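Long-range contacts in collagen adhesin (Enterococcus faecalis, PDB 2OKM), which probably binds collagen as a cell-wall-attached surface adhesin, of which this chain is the collagen-binding N2 region: residues A[6-11]-A[26-31]; A[32-37]-A[129-134]; A[123-128]-A[135-140]. All coordinates share one frame; numbering follows the deposited sequence.

Contact 1. Residues A[6-11]-A[26-31]; sequences FFYKVG and VNLNKS. With SO4 (sulfate ion), chain B.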
loop_
_atom_site.group_PDB
_atom_site.type_symbol
_atom_site.label_atom_id
_atom_site.label_comp_id
_atom_site.label_asym_id
_atom_site.label_seq_id
_atom_site.Cartn_x
_atom_site.Cartn_y
_atom_site.Cartn_z
ATOM N N PHE A 6 1.453 -8.612 -9.116
ATOM C CA PHE A 6 2.379 -8.533 -7.996
ATOM C C PHE A 6 1.933 -7.396 -7.088
ATOM O O PHE A 6 2.083 -7.464 -5.870
ATOM C CB PHE A 6 3.802 -8.256 -8.467
ATOM C CG PHE A 6 4.788 -8.173 -7.343
ATOM C CD1 PHE A 6 5.258 -9.328 -6.730
ATOM C CD2 PHE A 6 5.192 -6.938 -6.851
ATOM C CE1 PHE A 6 6.120 -9.254 -5.636
ATOM C CE2 PHE A 6 6.052 -6.853 -5.757
ATOM C CZ PHE A 6 6.515 -8.013 -5.150
ATOM N N PHE A 7 1.400 -6.340 -7.693
ATOM C CA PHE A 7 0.928 -5.207 -6.918
ATOM C C PHE A 7 -0.250 -4.488 -7.538
ATOM O O PHE A 7 -0.316 -4.284 -8.750
ATOM C CB PHE A 7 2.047 -4.183 -6.695
ATOM C CG PHE A 7 1.593 -2.957 -5.942
ATOM C CD1 PHE A 7 1.149 -1.826 -6.619
ATOM C CD2 PHE A 7 1.547 -2.967 -4.554
ATOM C CE1 PHE A 7 0.658 -0.720 -5.920
ATOM C CE2 PHE A 7 1.058 -1.871 -3.845
ATOM C CZ PHE A 7 0.613 -0.746 -4.530
ATOM N N TYR A 8 -1.197 -4.120 -6.687
ATOM C CA TYR A 8 -2.336 -3.351 -7.130
ATOM C C TYR A 8 -2.890 -2.572 -5.961
ATOM O O TYR A 8 -2.690 -2.927 -4.792
ATOM C CB TYR A 8 -3.420 -4.223 -7.785
ATOM C CG TYR A 8 -4.241 -5.091 -6.868
ATOM C CD1 TYR A 8 -3.799 -6.358 -6.494
ATOM C CD2 TYR A 8 -5.497 -4.671 -6.424
ATOM C CE1 TYR A 8 -4.592 -7.188 -5.707
ATOM C CE2 TYR A 8 -6.293 -5.492 -5.638
ATOM C CZ TYR A 8 -5.835 -6.749 -5.288
ATOM O OH TYR A 8 -6.631 -7.570 -4.529
ATOM N N LYS A 9 -3.587 -1.498 -6.291
ATOM C CA LYS A 9 -4.147 -0.629 -5.289
ATOM C C LYS A 9 -5.595 -0.281 -5.596
ATOM O O LYS A 9 -5.940 0.032 -6.741
ATOM C CB LYS A 9 -3.297 0.627 -5.252
ATOM C CG LYS A 9 -3.802 1.684 -4.362
ATOM C CD LYS A 9 -2.884 2.843 -4.502
ATOM C CE LYS A 9 -3.621 4.028 -4.093
ATOM N NZ LYS A 9 -3.992 3.926 -2.666
ATOM N N VAL A 10 -6.438 -0.360 -4.570
ATOM C CA VAL A 10 -7.851 -0.023 -4.701
ATOM C C VAL A 10 -8.317 0.666 -3.431
ATOM O O VAL A 10 -7.614 0.691 -2.423
ATOM C CB VAL A 10 -8.736 -1.274 -4.914
ATOM C CG1 VAL A 10 -8.456 -1.878 -6.272
ATOM C CG2 VAL A 10 -8.475 -2.296 -3.807
ATOM N N GLY A 11 -9.513 1.229 -3.485
ATOM C CA GLY A 11 -10.061 1.888 -2.320
ATOM C C GLY A 11 -11.572 1.875 -2.379
ATOM O O GLY A 11 -12.158 1.486 -3.393
ATOM N N VAL A 26 0.194 -6.131 -1.819
ATOM C CA VAL A 26 1.532 -6.540 -2.200
ATOM C C VAL A 26 1.837 -8.033 -2.190
ATOM O O VAL A 26 1.725 -8.697 -1.157
ATOM C CB VAL A 26 2.559 -5.833 -1.283
ATOM C CG1 VAL A 26 3.978 -6.091 -1.776
ATOM C CG2 VAL A 26 2.252 -4.341 -1.218
ATOM N N ASN A 27 2.229 -8.547 -3.353
ATOM C CA ASN A 27 2.623 -9.942 -3.507
ATOM C C ASN A 27 1.606 -10.939 -2.939
ATOM O O ASN A 27 1.968 -11.844 -2.190
ATOM C CB ASN A 27 3.993 -10.119 -2.836
ATOM C CG ASN A 27 4.673 -11.418 -3.205
ATOM O OD1 ASN A 27 4.432 -11.982 -4.273
ATOM N ND2 ASN A 27 5.552 -11.889 -2.326
ATOM N N LEU A 28 0.337 -10.782 -3.311
ATOM C CA LEU A 28 -0.705 -11.674 -2.809
ATOM C C LEU A 28 -0.464 -13.141 -3.168
ATOM O O LEU A 28 -0.904 -14.039 -2.448
ATOM C CB LEU A 28 -2.087 -11.225 -3.306
ATOM C CG LEU A 28 -2.795 -10.153 -2.463
ATOM C CD1 LEU A 28 -1.898 -8.952 -2.262
ATOM C CD2 LEU A 28 -4.098 -9.751 -3.140
ATOM N N ASN A 29 0.239 -13.391 -4.268
ATOM C CA ASN A 29 0.515 -14.774 -4.652
ATOM C C ASN A 29 1.750 -15.330 -3.964
ATOM O O ASN A 29 2.173 -16.454 -4.230
ATOM C CB ASN A 29 0.640 -14.905 -6.165
ATOM C CG ASN A 29 -0.703 -14.810 -6.857
ATOM O OD1 ASN A 29 -1.066 -13.767 -7.383
ATOM N ND2 ASN A 29 -1.460 -15.904 -6.834
ATOM N N LYS A 30 2.323 -14.529 -3.075
ATOM C CA LYS A 30 3.479 -14.936 -2.298
ATOM C C LYS A 30 4.642 -15.469 -3.123
ATOM O O LYS A 30 5.143 -16.570 -2.878
ATOM C CB LYS A 30 3.045 -15.976 -1.264
ATOM C CG LYS A 30 1.978 -15.451 -0.297
ATOM C CD LYS A 30 1.465 -16.530 0.636
ATOM C CE LYS A 30 0.005 -16.878 0.345
ATOM N NZ LYS A 30 -0.924 -16.456 1.441
ATOM N N SER A 31 5.086 -14.671 -4.088
ATOM C CA SER A 31 6.218 -15.036 -4.934
ATOM C C SER A 31 7.496 -14.682 -4.180
ATOM O O SER A 31 7.463 -13.965 -3.184
ATOM C CB SER A 31 6.191 -14.239 -6.238
ATOM O OG SER A 31 4.977 -14.425 -6.945
HETATM S S SO4 B . 1.557 -8.549 -13.044
HETATM O O1 SO4 B . 0.400 -9.464 -13.038
HETATM O O2 SO4 B . 2.478 -8.904 -14.141
HETATM O O3 SO4 B . 1.077 -7.167 -13.228
HETATM O O4 SO4 B . 2.272 -8.649 -11.762
#

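Contact 2. Residues A[32-37]-A[129-134]; sequences DVTEDI and QLNNQD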
loop_
_atom_site.group_PDB
_atom_site.type_symbol
_atom_site.label_atom_id
_atom_site.label_comp_id
_atom_site.label_asym_id
_atom_site.label_seq_id
_atom_site.Cartn_x
_atom_site.Cartn_y
_atom_site.Cartn_z
ATOM N N ASP A 32 8.622 -15.201 -4.646
ATOM C CA ASP A 32 9.898 -14.882 -4.030
ATOM C C ASP A 32 10.281 -13.524 -4.620
ATOM O O ASP A 32 9.751 -13.131 -5.660
ATOM C CB ASP A 32 10.950 -15.932 -4.417
ATOM C CG ASP A 32 12.205 -15.849 -3.567
ATOM O OD1 ASP A 32 13.140 -16.642 -3.816
ATOM O OD2 ASP A 32 12.259 -15.006 -2.648
ATOM N N VAL A 33 11.168 -12.796 -3.946
ATOM C CA VAL A 33 11.644 -11.504 -4.436
ATOM C C VAL A 33 13.156 -11.483 -4.239
ATOM O O VAL A 33 13.665 -12.119 -3.315
ATOM C CB VAL A 33 11.010 -10.312 -3.675
ATOM C CG1 VAL A 33 9.516 -10.239 -3.969
ATOM C CG2 VAL A 33 11.255 -10.451 -2.180
ATOM N N THR A 34 13.869 -10.762 -5.102
ATOM C CA THR A 34 15.328 -10.691 -5.018
ATOM C C THR A 34 15.867 -9.373 -4.472
ATOM O O THR A 34 17.075 -9.221 -4.281
ATOM C CB THR A 34 15.974 -10.941 -6.395
ATOM O OG1 THR A 34 15.503 -9.965 -7.330
ATOM C CG2 THR A 34 15.626 -12.332 -6.899
ATOM N N GLU A 35 14.974 -8.419 -4.231
ATOM C CA GLU A 35 15.367 -7.127 -3.692
ATOM C C GLU A 35 14.199 -6.546 -2.913
ATOM O O GLU A 35 13.115 -7.135 -2.876
ATOM C CB GLU A 35 15.757 -6.162 -4.813
ATOM C CG GLU A 35 14.676 -5.955 -5.863
ATOM C CD GLU A 35 15.015 -4.848 -6.846
ATOM O OE1 GLU A 35 16.204 -4.715 -7.212
ATOM O OE2 GLU A 35 14.092 -4.118 -7.264
ATOM N N ASP A 36 14.428 -5.400 -2.282
ATOM C CA ASP A 36 13.373 -4.743 -1.520
ATOM C C ASP A 36 12.267 -4.355 -2.489
ATOM O O ASP A 36 12.477 -4.308 -3.701
ATOM C CB ASP A 36 13.870 -3.447 -0.866
ATOM C CG ASP A 36 14.960 -3.668 0.161
ATOM O OD1 ASP A 36 15.149 -4.807 0.631
ATOM O OD2 ASP A 36 15.619 -2.670 0.513
ATOM N N ILE A 37 11.090 -4.079 -1.941
ATOM C CA ILE A 37 9.951 -3.632 -2.732
ATOM C C ILE A 37 9.806 -2.183 -2.296
ATOM O O ILE A 37 9.659 -1.912 -1.106
ATOM C CB ILE A 37 8.660 -4.379 -2.358
ATOM C CG1 ILE A 37 8.835 -5.879 -2.592
ATOM C CG2 ILE A 37 7.496 -3.836 -3.187
ATOM C CD1 ILE A 37 7.719 -6.720 -1.997
ATOM N N GLN A 129 11.688 -6.714 -7.906
ATOM C CA GLN A 129 12.348 -7.675 -8.781
ATOM C C GLN A 129 12.076 -9.102 -8.323
ATOM O O GLN A 129 12.263 -9.435 -7.154
ATOM C CB GLN A 129 13.859 -7.419 -8.820
ATOM C CG GLN A 129 14.605 -8.293 -9.824
ATOM C CD GLN A 129 16.050 -7.868 -10.027
ATOM O OE1 GLN A 129 16.775 -8.464 -10.823
ATOM N NE2 GLN A 129 16.474 -6.832 -9.311
ATOM N N LEU A 130 11.633 -9.936 -9.257
ATOM C CA LEU A 130 11.329 -11.330 -8.963
ATOM C C LEU A 130 12.468 -12.244 -9.396
ATOM O O LEU A 130 13.420 -11.806 -10.044
ATOM C CB LEU A 130 10.044 -11.750 -9.677
ATOM C CG LEU A 130 8.815 -10.868 -9.437
ATOM C CD1 LEU A 130 7.616 -11.472 -10.152
ATOM C CD2 LEU A 130 8.543 -10.747 -7.947
ATOM N N ASN A 131 12.359 -13.518 -9.033
ATOM C CA ASN A 131 13.367 -14.513 -9.377
ATOM C C ASN A 131 13.525 -14.702 -10.880
ATOM O O ASN A 131 12.545 -14.695 -11.629
ATOM C CB ASN A 131 13.017 -15.859 -8.737
ATOM C CG ASN A 131 13.743 -16.091 -7.430
ATOM O OD1 ASN A 131 13.433 -17.027 -6.695
ATOM N ND2 ASN A 131 14.726 -15.246 -7.141
ATOM N N ASN A 132 14.772 -14.878 -11.308
ATOM C CA ASN A 132 15.091 -15.084 -12.713
ATOM C C ASN A 132 14.455 -14.018 -13.594
ATOM O O ASN A 132 14.047 -14.293 -14.724
ATOM C CB ASN A 132 14.630 -16.473 -13.152
ATOM N N GLN A 133 14.371 -12.798 -13.074
ATOM C CA GLN A 133 13.786 -11.696 -13.826
ATOM C C GLN A 133 14.499 -10.377 -13.600
ATOM O O GLN A 133 15.149 -10.174 -12.576
ATOM C CB GLN A 133 12.310 -11.520 -13.467
ATOM C CG GLN A 133 11.419 -12.624 -13.981
ATOM C CD GLN A 133 9.995 -12.162 -14.189
ATOM O OE1 GLN A 133 9.191 -12.868 -14.794
ATOM N NE2 GLN A 133 9.674 -10.973 -13.689
ATOM N N ASP A 134 14.369 -9.481 -14.573
ATOM C CA ASP A 134 14.973 -8.165 -14.478
ATOM C C ASP A 134 14.053 -7.319 -13.606
ATOM O O ASP A 134 12.867 -7.620 -13.480
ATOM C CB ASP A 134 15.108 -7.543 -15.862
HETATM O O HOH W 1 16.170 -11.759 -10.040
HETATM O O HOH W 2 11.433 -6.634 -4.944
#

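Contact 3. Residues A[123-128]-A[135-140]; sequences SYDINY and ATNEKN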
loop_
_atom_site.group_PDB
_atom_site.type_symbol
_atom_site.label_atom_id
_atom_site.label_comp_id
_atom_site.label_asym_id
_atom_site.label_seq_id
_atom_site.Cartn_x
_atom_site.Cartn_y
_atom_site.Cartn_z
ATOM N N SER A 123 -1.947 7.839 -6.663
ATOM C CA SER A 123 -0.989 7.396 -7.661
ATOM C C SER A 123 0.222 6.764 -6.982
ATOM O O SER A 123 0.553 7.087 -5.841
ATOM C CB SER A 123 -0.549 8.582 -8.521
ATOM O OG SER A 123 -1.659 9.162 -9.180
ATOM N N TYR A 124 0.874 5.853 -7.691
ATOM C CA TYR A 124 2.032 5.180 -7.142
ATOM C C TYR A 124 3.049 4.811 -8.207
ATOM O O TYR A 124 2.737 4.754 -9.393
ATOM C CB TYR A 124 1.594 3.919 -6.377
ATOM C CG TYR A 124 0.996 2.841 -7.262
ATOM C CD1 TYR A 124 1.815 2.001 -8.016
ATOM C CD2 TYR A 124 -0.385 2.683 -7.372
ATOM C CE1 TYR A 124 1.272 1.026 -8.861
ATOM C CE2 TYR A 124 -0.937 1.713 -8.216
ATOM C CZ TYR A 124 -0.103 0.893 -8.956
ATOM O OH TYR A 124 -0.641 -0.046 -9.814
ATOM N N ASP A 125 4.271 4.578 -7.747
ATOM C CA ASP A 125 5.383 4.155 -8.588
ATOM C C ASP A 125 6.010 3.066 -7.732
ATOM O O ASP A 125 6.435 3.325 -6.612
ATOM C CB ASP A 125 6.377 5.290 -8.794
ATOM C CG ASP A 125 7.595 4.862 -9.599
ATOM O OD1 ASP A 125 8.694 5.408 -9.338
ATOM O OD2 ASP A 125 7.461 4.003 -10.504
ATOM N N ILE A 126 6.038 1.841 -8.237
ATOM C CA ILE A 126 6.611 0.756 -7.454
ATOM C C ILE A 126 7.751 0.074 -8.191
ATOM O O ILE A 126 7.681 -0.148 -9.395
ATOM C CB ILE A 126 5.540 -0.300 -7.079
ATOM C CG1 ILE A 126 6.156 -1.362 -6.165
ATOM C CG2 ILE A 126 4.965 -0.939 -8.334
ATOM C CD1 ILE A 126 5.156 -2.399 -5.683
ATOM N N ASN A 127 8.810 -0.232 -7.447
ATOM C CA ASN A 127 9.988 -0.910 -7.978
ATOM C C ASN A 127 10.141 -2.236 -7.243
ATOM O O ASN A 127 10.050 -2.281 -6.018
ATOM C CB ASN A 127 11.243 -0.059 -7.743
ATOM C CG ASN A 127 11.348 1.107 -8.708
ATOM O OD1 ASN A 127 11.573 0.917 -9.907
ATOM N ND2 ASN A 127 11.182 2.322 -8.193
ATOM N N TYR A 128 10.355 -3.312 -7.993
ATOM C CA TYR A 128 10.537 -4.631 -7.393
ATOM C C TYR A 128 11.216 -5.568 -8.387
ATOM O O TYR A 128 11.321 -5.252 -9.571
ATOM C CB TYR A 128 9.185 -5.207 -6.947
ATOM C CG TYR A 128 8.207 -5.503 -8.065
ATOM C CD1 TYR A 128 8.211 -6.736 -8.717
ATOM C CD2 TYR A 128 7.257 -4.558 -8.452
ATOM C CE1 TYR A 128 7.285 -7.020 -9.723
ATOM C CE2 TYR A 128 6.331 -4.831 -9.456
ATOM C CZ TYR A 128 6.349 -6.065 -10.085
ATOM O OH TYR A 128 5.423 -6.341 -11.065
ATOM N N ALA A 135 14.601 -6.268 -13.008
ATOM C CA ALA A 135 13.817 -5.388 -12.148
ATOM C C ALA A 135 12.593 -4.837 -12.873
ATOM O O ALA A 135 12.618 -4.611 -14.085
ATOM C CB ALA A 135 14.685 -4.248 -11.644
ATOM N N THR A 136 11.523 -4.620 -12.115
ATOM C CA THR A 136 10.277 -4.095 -12.657
ATOM C C THR A 136 9.941 -2.737 -12.045
ATOM O O THR A 136 10.187 -2.501 -10.865
ATOM C CB THR A 136 9.095 -5.049 -12.364
ATOM O OG1 THR A 136 9.341 -6.324 -12.968
ATOM C CG2 THR A 136 7.793 -4.473 -12.905
ATOM N N ASN A 137 9.391 -1.846 -12.860
ATOM C CA ASN A 137 8.971 -0.533 -12.389
ATOM C C ASN A 137 7.607 -0.253 -12.996
ATOM O O ASN A 137 7.461 -0.180 -14.218
ATOM C CB ASN A 137 9.960 0.561 -12.799
ATOM C CG ASN A 137 9.456 1.952 -12.454
ATOM O OD1 ASN A 137 8.547 2.471 -13.102
ATOM N ND2 ASN A 137 10.031 2.554 -11.421
ATOM N N GLU A 138 6.609 -0.111 -12.133
ATOM C CA GLU A 138 5.242 0.143 -12.565
ATOM C C GLU A 138 4.707 1.429 -11.972
ATOM O O GLU A 138 5.027 1.781 -10.838
ATOM C CB GLU A 138 4.327 -0.997 -12.127
ATOM C CG GLU A 138 4.570 -2.315 -12.811
ATOM C CD GLU A 138 3.756 -3.430 -12.190
ATOM O OE1 GLU A 138 3.650 -4.506 -12.813
ATOM O OE2 GLU A 138 3.229 -3.235 -11.071
ATOM N N LYS A 139 3.877 2.116 -12.746
ATOM C CA LYS A 139 3.256 3.354 -12.303
ATOM C C LYS A 139 1.786 3.283 -12.681
ATOM O O LYS A 139 1.438 2.771 -13.745
ATOM C CB LYS A 139 3.890 4.561 -12.998
ATOM C CG LYS A 139 5.385 4.700 -12.788
ATOM C CD LYS A 139 5.940 5.842 -13.624
ATOM C CE LYS A 139 7.451 5.933 -13.499
ATOM N NZ LYS A 139 8.007 6.996 -14.380
ATOM N N ASN A 140 0.920 3.777 -11.806
ATOM C CA ASN A 140 -0.502 3.778 -12.106
ATOM C C ASN A 140 -1.264 4.655 -11.131
ATOM O O ASN A 140 -0.715 5.111 -10.129
ATOM C CB ASN A 140 -1.064 2.355 -12.075
ATOM C CG ASN A 140 -1.994 2.075 -13.243
ATOM O OD1 ASN A 140 -2.901 2.855 -13.530
ATOM N ND2 ASN A 140 -1.771 0.955 -13.922
HETATM O O HOH W 3 0.741 -1.313 -11.617
HETATM O O HOH W 4 12.859 -1.584 -10.574
#

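Contact 1. Residues A[6-11]-A[26-31]
At the mouth of the antiparallel pairing between strands 7-12 and 19-26, Phe6 and Phe7 meet Val26 and Asn27 where one strand begins and the other ends. Phe7 and Val26 form a non-hydrogen-bonded antiparallel pair, both side chains on the same sheet face. CG2 of Val26 lies in the plane of the Phe7 ring, at its edge, 3.7 Å from CD2. One residue further out, the N-H of Asn27 reaches the carbonyl of Phe6 (N to O 2.7 Å) and lies in the carbonyl plane. Asn27 sets its CA over one face of the Phe6 ring, and its OD1 stands 3.5 Å from CE1 of Phe6, ring and amide planes 32° apart. CG of Asn27 is anti to its backbone N (chi1 -166°). Lys30 N closes the type I turn 27-30 on Asn27 O, and the Asn27 amide braces the next residue: OD1 accepts from Ser31 N at 2.8 Å, while ND2 donates to Ser31 O. CD2 of Leu28 meets the edge of the Tyr8 ring near its plane. A sulfate ion, probably from the crystallisation liquor, accepts from Phe6 N. Further in, Phe6 stacks on Tyr128, Phe7 meets Tyr124 edge-to-face, and Val26 touches Ile37 of strand 37-43.

Contact 2. Residues A[32-37]-A[129-134]
Thr34 and Gln129 join two loops through a backbone bond, Thr34 N to Gln129 O at 2.9 Å, nearly straight at 172°, with the donor tilted from the carbonyl plane. The same carbonyl receives a CA-H contact from Val33. OG1 of Thr34, placed between its backbone N and carbonyl carbon (chi1 59°), comes 3.1 Å from CG of Gln129. The Gln129 chain runs on extended to its amide, where NE2 makes a weak, bent bond to OE1 of Glu35 (3.0 Å); carboxylate and amide planes stand 78° apart. Before those tips meet, CG of Glu35 already packs on CB of Gln129 at 3.4 Å. A water donates to Glu35 O and accepts from Gln129 N, tying the two backbones together beside the direct bond. The apolar part is slight, CD2 of Leu130 standing 4.1 Å from CG1 of Val33; the same methyl also lies against Asp32 O. Leu130 opens the type II turn 130-133. In the second shell, Arg98 forms a salt bridge with OD2 of Asp32, while Arg94 donates to Val33 O. The loop 32-36 is thus held from helix 94-97 and its neighbourhood as it enters strand 37-43, and it meets the loop joining hairpin strands 119-128 and 136-145.

Contact 3. Residues A[123-128]-A[135-140]
Tyr128 and Thr136 pair beside the loop that joins the strands of a beta hairpin, and the tyrosine can be followed outward across its partner strand. Its CG sits between the backbone N and carbonyl carbon (chi1 65°). From CB the ring runs side by side with Thr136, whose CB lies over its face, 3.8 Å from the centroid in a CH-pi contact. At the rim, CE1 meets CB of Thr136, whereas CZ faces CG2 at 3.5 Å. CE2 has OE2 of Glu138 near the ring plane, and the tip, OH, comes 3.1 Å from OE1 of the same carboxylate, a weak interaction. The ring and carboxylate planes are nearly perpendicular.

Tyr124 takes a comparable course beside Asn140: the Asn140 carbonyl oxygen lies over its face and CB of Asn140 approaches OH. A water links Tyr124 OH to OE2 of Glu138. On the face of the sheet that carries Asp125, Asn127, Asn137 and Lys139, ND2 of Asn137 donates to OD1 of Asn127 at 2.7 Å from above the carbonyl plane, and weakly to OD2 of Asp125. That carboxylate oxygen also rests 3.2 Å from CG of Lys139.

Between the two sets of side chains runs a regular antiparallel ladder, its strands 171° apart, in which Tyr124, Ile126 and Tyr128 exchange paired backbone bonds with Asn140, Glu138 and Thr136. Strand 136-145 is the outermost of its five-stranded sheet within this chain. On its other side, strand 119-128 pairs with strand 37-43, while Tyr124 touches Lys9 and Ile126 touches Phe7 of strand 7-12.

How the contacts relate
Contact 1 is the most interior of the three, its centre about 9 Å from the centre of the chain; contact 3 lies about 12 Å away and contact 2 about 18 Å. Contacts 2 and 3 share a hairpin, 129-134 lying in the connection between the strands of contact 3. Contact 1 belongs to the other sheet, and its Phe6 reaches both neighbours, CE1 lying 3.7 Å from Leu130 CD2. Two antiparallel sheets packed face to face are consistent with the immunoglobulin-like sandwich of collagen-binding adhesins. Chemistry follows position: a strand-end bond and a braced asparagine in contact 1, whose rings pack on the opposite sheet; a full backbone ladder along the edge strand; water-assisted, partly weak bonds between the loops.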